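Local coordinates for secreted effector protein SopD (Salmonella typhimurium, PDB 5CPC) that works with SopB in membrane fission and macropinosome formation while Salmonella invades host cells, and contributes to bacterial replication in macrophages, at residues L98-F110 / M113-I127. Sequence-based numbering, arbitrary orientation.
Sequences LFTIKMDASQTQF and MVGDTVISQSNIKDI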
loop_
_atom_site.group_PDB
_atom_site.type_symbol
_atom_site.label_atom_id
_atom_site.label_comp_id
_atom_site.label_asym_id
_atom_site.label_seq_id
_atom_site.Cartn_x
_atom_site.Cartn_y
_atom_site.Cartn_z
ATOM N N LEU A 98 6.393 17.009 -17.127
ATOM C CA LEU A 98 7.373 17.787 -16.373
ATOM C C LEU A 98 7.237 17.662 -14.840
ATOM O O LEU A 98 8.219 17.903 -14.113
ATOM C CB LEU A 98 7.320 19.262 -16.815
ATOM C CG LEU A 98 7.734 19.688 -18.240
ATOM C CD1 LEU A 98 6.985 18.942 -19.364
ATOM C CD2 LEU A 98 7.624 21.191 -18.453
ATOM N N PHE A 99 6.034 17.290 -14.367
ATOM C CA PHE A 99 5.772 17.056 -12.953
ATOM C C PHE A 99 6.058 15.640 -12.620
ATOM O O PHE A 99 5.347 14.730 -13.063
ATOM C CB PHE A 99 4.293 17.307 -12.569
ATOM C CG PHE A 99 3.852 18.731 -12.722
ATOM C CD1 PHE A 99 3.647 19.279 -13.984
ATOM C CD2 PHE A 99 3.628 19.533 -11.594
ATOM C CE1 PHE A 99 3.257 20.580 -14.118
ATOM C CE2 PHE A 99 3.220 20.851 -11.739
ATOM C CZ PHE A 99 3.007 21.371 -12.982
ATOM N N THR A 100 7.065 15.418 -11.794
ATOM C CA THR A 100 7.408 14.043 -11.477
ATOM C C THR A 100 7.835 14.012 -10.018
ATOM O O THR A 100 8.165 15.055 -9.442
ATOM C CB THR A 100 8.625 13.552 -12.417
ATOM O OG1 THR A 100 9.878 13.997 -11.854
ATOM C CG2 THR A 100 8.518 14.191 -13.831
ATOM N N ILE A 101 7.908 12.820 -9.465
ATOM C CA ILE A 101 8.465 12.602 -8.162
ATOM C C ILE A 101 9.652 11.658 -8.255
ATOM O O ILE A 101 9.530 10.520 -8.730
ATOM C CB ILE A 101 7.396 11.916 -7.205
ATOM C CG1 ILE A 101 6.133 12.799 -7.096
ATOM C CG2 ILE A 101 7.997 11.642 -5.875
ATOM C CD1 ILE A 101 4.987 12.194 -6.174
ATOM N N LYS A 102 10.795 12.098 -7.760
ATOM C CA LYS A 102 11.894 11.162 -7.590
ATOM C C LYS A 102 12.335 11.115 -6.144
ATOM O O LYS A 102 11.708 11.770 -5.288
ATOM C CB LYS A 102 13.061 11.520 -8.510
ATOM C CG LYS A 102 13.111 12.956 -8.919
ATOM C CD LYS A 102 13.539 13.119 -10.384
ATOM C CE LYS A 102 12.463 12.561 -11.322
ATOM N NZ LYS A 102 12.429 13.296 -12.629
ATOM N N MET A 103 13.366 10.304 -5.873
ATOM C CA MET A 103 14.057 10.262 -4.574
ATOM C C MET A 103 15.455 10.946 -4.612
ATOM O O MET A 103 16.047 11.111 -5.716
ATOM C CB MET A 103 14.149 8.823 -4.087
ATOM C CG MET A 103 12.764 8.266 -3.895
ATOM S SD MET A 103 12.591 6.888 -2.808
ATOM C CE MET A 103 12.497 7.888 -1.326
ATOM N N ASP A 104 15.967 11.394 -3.453
ATOM C CA ASP A 104 17.401 11.833 -3.362
ATOM C C ASP A 104 18.263 10.561 -3.369
ATOM O O ASP A 104 17.739 9.447 -3.174
ATOM C CB ASP A 104 17.662 12.559 -2.065
ATOM C CG ASP A 104 17.527 11.628 -0.881
ATOM O OD1 ASP A 104 16.531 10.852 -0.806
ATOM O OD2 ASP A 104 18.450 11.609 -0.063
ATOM N N ALA A 105 19.572 10.727 -3.553
ATOM C CA ALA A 105 20.498 9.590 -3.667
ATOM C C ALA A 105 20.288 8.583 -2.551
ATOM O O ALA A 105 20.358 7.388 -2.791
ATOM C CB ALA A 105 21.971 10.074 -3.738
ATOM N N SER A 106 19.977 9.043 -1.339
ATOM C CA SER A 106 19.760 8.111 -0.210
ATOM C C SER A 106 18.403 7.383 -0.266
ATOM O O SER A 106 18.130 6.506 0.562
ATOM C CB SER A 106 19.914 8.820 1.144
ATOM O OG SER A 106 18.855 9.739 1.372
ATOM N N GLN A 107 17.569 7.717 -1.252
ATOM C CA GLN A 107 16.180 7.198 -1.318
ATOM C C GLN A 107 15.492 7.230 0.062
ATOM O O GLN A 107 14.933 6.229 0.519
ATOM C CB GLN A 107 16.122 5.781 -1.936
ATOM C CG GLN A 107 17.030 5.572 -3.172
ATOM C CD GLN A 107 17.003 4.105 -3.715
ATOM O OE1 GLN A 107 17.439 3.867 -4.842
ATOM N NE2 GLN A 107 16.508 3.135 -2.907
ATOM N N THR A 108 15.556 8.378 0.727
ATOM C CA THR A 108 14.863 8.570 2.005
ATOM C C THR A 108 14.007 9.857 1.967
ATOM O O THR A 108 13.338 10.232 2.945
ATOM C CB THR A 108 15.854 8.601 3.199
ATOM O OG1 THR A 108 16.597 9.817 3.171
ATOM C CG2 THR A 108 16.836 7.409 3.130
ATOM N N GLN A 109 14.094 10.545 0.834
ATOM C CA GLN A 109 13.341 11.743 0.578
ATOM C C GLN A 109 12.729 11.607 -0.790
ATOM O O GLN A 109 13.405 11.219 -1.744
ATOM C CB GLN A 109 14.220 12.980 0.618
ATOM C CG GLN A 109 14.784 13.278 2.003
ATOM C CD GLN A 109 14.525 14.676 2.412
ATOM O OE1 GLN A 109 15.278 15.590 2.064
ATOM N NE2 GLN A 109 13.460 14.875 3.142
ATOM N N PHE A 110 11.432 11.868 -0.867
ATOM C CA PHE A 110 10.748 12.027 -2.150
ATOM C C PHE A 110 10.845 13.481 -2.476
ATOM O O PHE A 110 10.661 14.316 -1.598
ATOM C CB PHE A 110 9.290 11.541 -2.121
ATOM C CG PHE A 110 9.160 10.076 -1.864
ATOM C CD1 PHE A 110 9.339 9.136 -2.901
ATOM C CD2 PHE A 110 8.895 9.610 -0.583
ATOM C CE1 PHE A 110 9.227 7.744 -2.660
ATOM C CE2 PHE A 110 8.755 8.226 -0.318
ATOM C CZ PHE A 110 8.917 7.279 -1.343
ATOM N N MET A 113 9.010 17.377 -8.125
ATOM C CA MET A 113 9.775 18.062 -9.203
ATOM C C MET A 113 8.863 18.567 -10.274
ATOM O O MET A 113 8.067 17.789 -10.838
ATOM C CB MET A 113 10.747 17.099 -9.889
ATOM C CG MET A 113 11.537 16.276 -8.948
ATOM S SD MET A 113 13.132 17.044 -8.680
ATOM C CE MET A 113 14.038 16.535 -10.147
ATOM N N VAL A 114 9.000 19.852 -10.552
ATOM C CA VAL A 114 8.273 20.521 -11.616
ATOM C C VAL A 114 9.369 20.894 -12.622
ATOM O O VAL A 114 9.975 21.971 -12.551
ATOM C CB VAL A 114 7.517 21.748 -11.070
ATOM C CG1 VAL A 114 6.894 22.560 -12.189
ATOM C CG2 VAL A 114 6.412 21.301 -10.047
ATOM N N GLY A 115 9.660 19.963 -13.532
ATOM C CA GLY A 115 10.816 20.098 -14.411
ATOM C C GLY A 115 12.017 19.806 -13.552
ATOM O O GLY A 115 12.108 18.747 -12.933
ATOM N N ASP A 116 12.919 20.772 -13.485
ATOM C CA ASP A 116 14.114 20.678 -12.646
ATOM C C ASP A 116 13.985 21.323 -11.235
ATOM O O ASP A 116 14.852 21.130 -10.383
ATOM C CB ASP A 116 15.325 21.229 -13.434
ATOM C CG ASP A 116 15.813 20.246 -14.485
ATOM O OD1 ASP A 116 15.075 19.278 -14.794
ATOM O OD2 ASP A 116 16.931 20.426 -15.003
ATOM N N THR A 117 12.909 22.084 -11.003
ATOM C CA THR A 117 12.653 22.732 -9.691
ATOM C C THR A 117 12.061 21.743 -8.654
ATOM O O THR A 117 11.037 21.070 -8.920
ATOM C CB THR A 117 11.713 23.950 -9.836
ATOM O OG1 THR A 117 12.116 24.761 -10.944
ATOM C CG2 THR A 117 11.718 24.800 -8.559
ATOM N N VAL A 118 12.734 21.617 -7.504
ATOM C CA VAL A 118 12.222 20.825 -6.371
ATOM C C VAL A 118 11.398 21.773 -5.559
ATOM O O VAL A 118 11.913 22.670 -4.881
ATOM C CB VAL A 118 13.301 20.167 -5.467
ATOM C CG1 VAL A 118 14.485 19.674 -6.304
ATOM C CG2 VAL A 118 13.780 21.124 -4.388
ATOM N N ILE A 119 10.104 21.565 -5.672
ATOM C CA ILE A 119 9.112 22.454 -5.149
ATOM C C ILE A 119 8.888 22.143 -3.656
ATOM O O ILE A 119 8.535 23.014 -2.902
ATOM C CB ILE A 119 7.861 22.356 -6.119
ATOM C CG1 ILE A 119 7.549 23.712 -6.749
ATOM C CG2 ILE A 119 6.694 21.481 -5.613
ATOM C CD1 ILE A 119 6.184 23.766 -7.496
ATOM N N SER A 120 9.153 20.902 -3.233
ATOM C CA SER A 120 8.902 20.439 -1.852
ATOM C C SER A 120 9.486 19.041 -1.713
ATOM O O SER A 120 9.753 18.380 -2.736
ATOM C CB SER A 120 7.376 20.388 -1.574
ATOM O OG SER A 120 7.087 20.229 -0.195
ATOM N N GLN A 121 9.675 18.584 -0.473
ATOM C CA GLN A 121 10.188 17.236 -0.213
ATOM C C GLN A 121 9.452 16.590 0.945
ATOM O O GLN A 121 8.831 17.299 1.752
ATOM C CB GLN A 121 11.630 17.297 0.181
ATOM C CG GLN A 121 12.425 18.343 -0.572
ATOM C CD GLN A 121 13.911 18.186 -0.365
ATOM O OE1 GLN A 121 14.688 19.011 -0.804
ATOM N NE2 GLN A 121 14.310 17.102 0.290
ATOM N N SER A 122 9.534 15.262 1.052
ATOM C CA SER A 122 9.083 14.601 2.270
ATOM C C SER A 122 9.935 13.413 2.660
ATOM O O SER A 122 10.285 12.601 1.789
ATOM C CB SER A 122 7.615 14.236 2.126
ATOM O OG SER A 122 6.839 15.439 2.149
ATOM N N ASN A 123 10.321 13.357 3.944
ATOM C CA ASN A 123 11.012 12.199 4.508
ATOM C C ASN A 123 9.995 11.074 4.435
ATOM O O ASN A 123 8.782 11.276 4.703
ATOM C CB ASN A 123 11.348 12.318 6.011
ATOM C CG ASN A 123 12.344 13.367 6.321
ATOM O OD1 ASN A 123 13.264 13.655 5.542
ATOM N ND2 ASN A 123 12.180 13.978 7.488
ATOM N N ILE A 124 10.489 9.894 4.107
ATOM C CA ILE A 124 9.650 8.693 4.041
ATOM C C ILE A 124 9.215 8.226 5.443
ATOM O O ILE A 124 8.143 7.665 5.623
ATOM C CB ILE A 124 10.384 7.547 3.268
ATOM C CG1 ILE A 124 9.526 6.274 3.260
ATOM C CG2 ILE A 124 11.796 7.321 3.860
ATOM C CD1 ILE A 124 9.540 5.500 1.963
ATOM N N LYS A 125 10.054 8.448 6.434
ATOM C CA LYS A 125 9.662 8.172 7.796
ATOM C C LYS A 125 8.541 9.085 8.307
ATOM O O LYS A 125 7.758 8.649 9.130
ATOM C CB LYS A 125 10.863 8.234 8.696
ATOM C CG LYS A 125 11.911 7.227 8.241
ATOM C CD LYS A 125 13.149 7.274 9.130
ATOM C CE LYS A 125 14.310 6.584 8.443
ATOM N NZ LYS A 125 15.384 6.461 9.431
ATOM N N ASP A 126 8.472 10.324 7.813
ATOM C CA ASP A 126 7.356 11.212 8.111
ATOM C C ASP A 126 6.093 10.808 7.362
ATOM O O ASP A 126 5.034 10.784 7.968
ATOM C CB ASP A 126 7.709 12.698 7.856
ATOM C CG ASP A 126 8.799 13.229 8.809
ATOM O OD1 ASP A 126 9.074 12.561 9.821
ATOM O OD2 ASP A 126 9.373 14.316 8.536
ATOM N N ILE A 127 6.202 10.442 6.080
ATOM C CA ILE A 127 5.072 9.901 5.307
ATOM C C ILE A 127 4.492 8.662 5.967
ATOM O O ILE A 127 3.286 8.499 6.012
ATOM C CB ILE A 127 5.474 9.475 3.875
ATOM C CG1 ILE A 127 5.394 10.632 2.918
ATOM C CG2 ILE A 127 4.516 8.367 3.340
ATOM C CD1 ILE A 127 6.200 10.446 1.665
#
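The carbonyl oxygen of Met-113 is gripped twice by strand 99-103: Thr-100 N donates to Met-113 O at 2.7 Å, and Phe-99 CA adds a CH...O contact. Met-113 N returns a bond to Thr-100 O, closing an antiparallel hydrogen-bonded pair. Next to it, Gly-115 N reaches Leu-98 O; the positive phi (74°) suits glycine in this type II' turn, which leads into strand 117-123. Val-114 lays CG1 over a face of the Phe-99 ring, offset toward the rim. Lys-102, its chain bent so that NZ bonds Thr-100 OG1 (2.8 Å), sets its methylenes across the flexible Met-113 side chain at about a right angle.

At the other hairpin, Phe-110 and Ser-122 exchange two backbone bonds, and Ile-124 N donates to Thr-108 O at 3.1 Å. With CG anti to its carbonyl carbon (chi1 -64°), the Phe-110 ring meets Ile-124 CD1 at its edge, 3.6 Å from CE2, while the Met-103 methyl sits over the ring centre. Ile-127 CD1 also touches the ring. Backbone bonding thus ties strand 109-114 to both neighbours, while Phe-99 and Ile-101 seat the meander on helix 76-90, and Phe-110 and Ile-124 on Leu-148 and Phe-147 of helix 141-160.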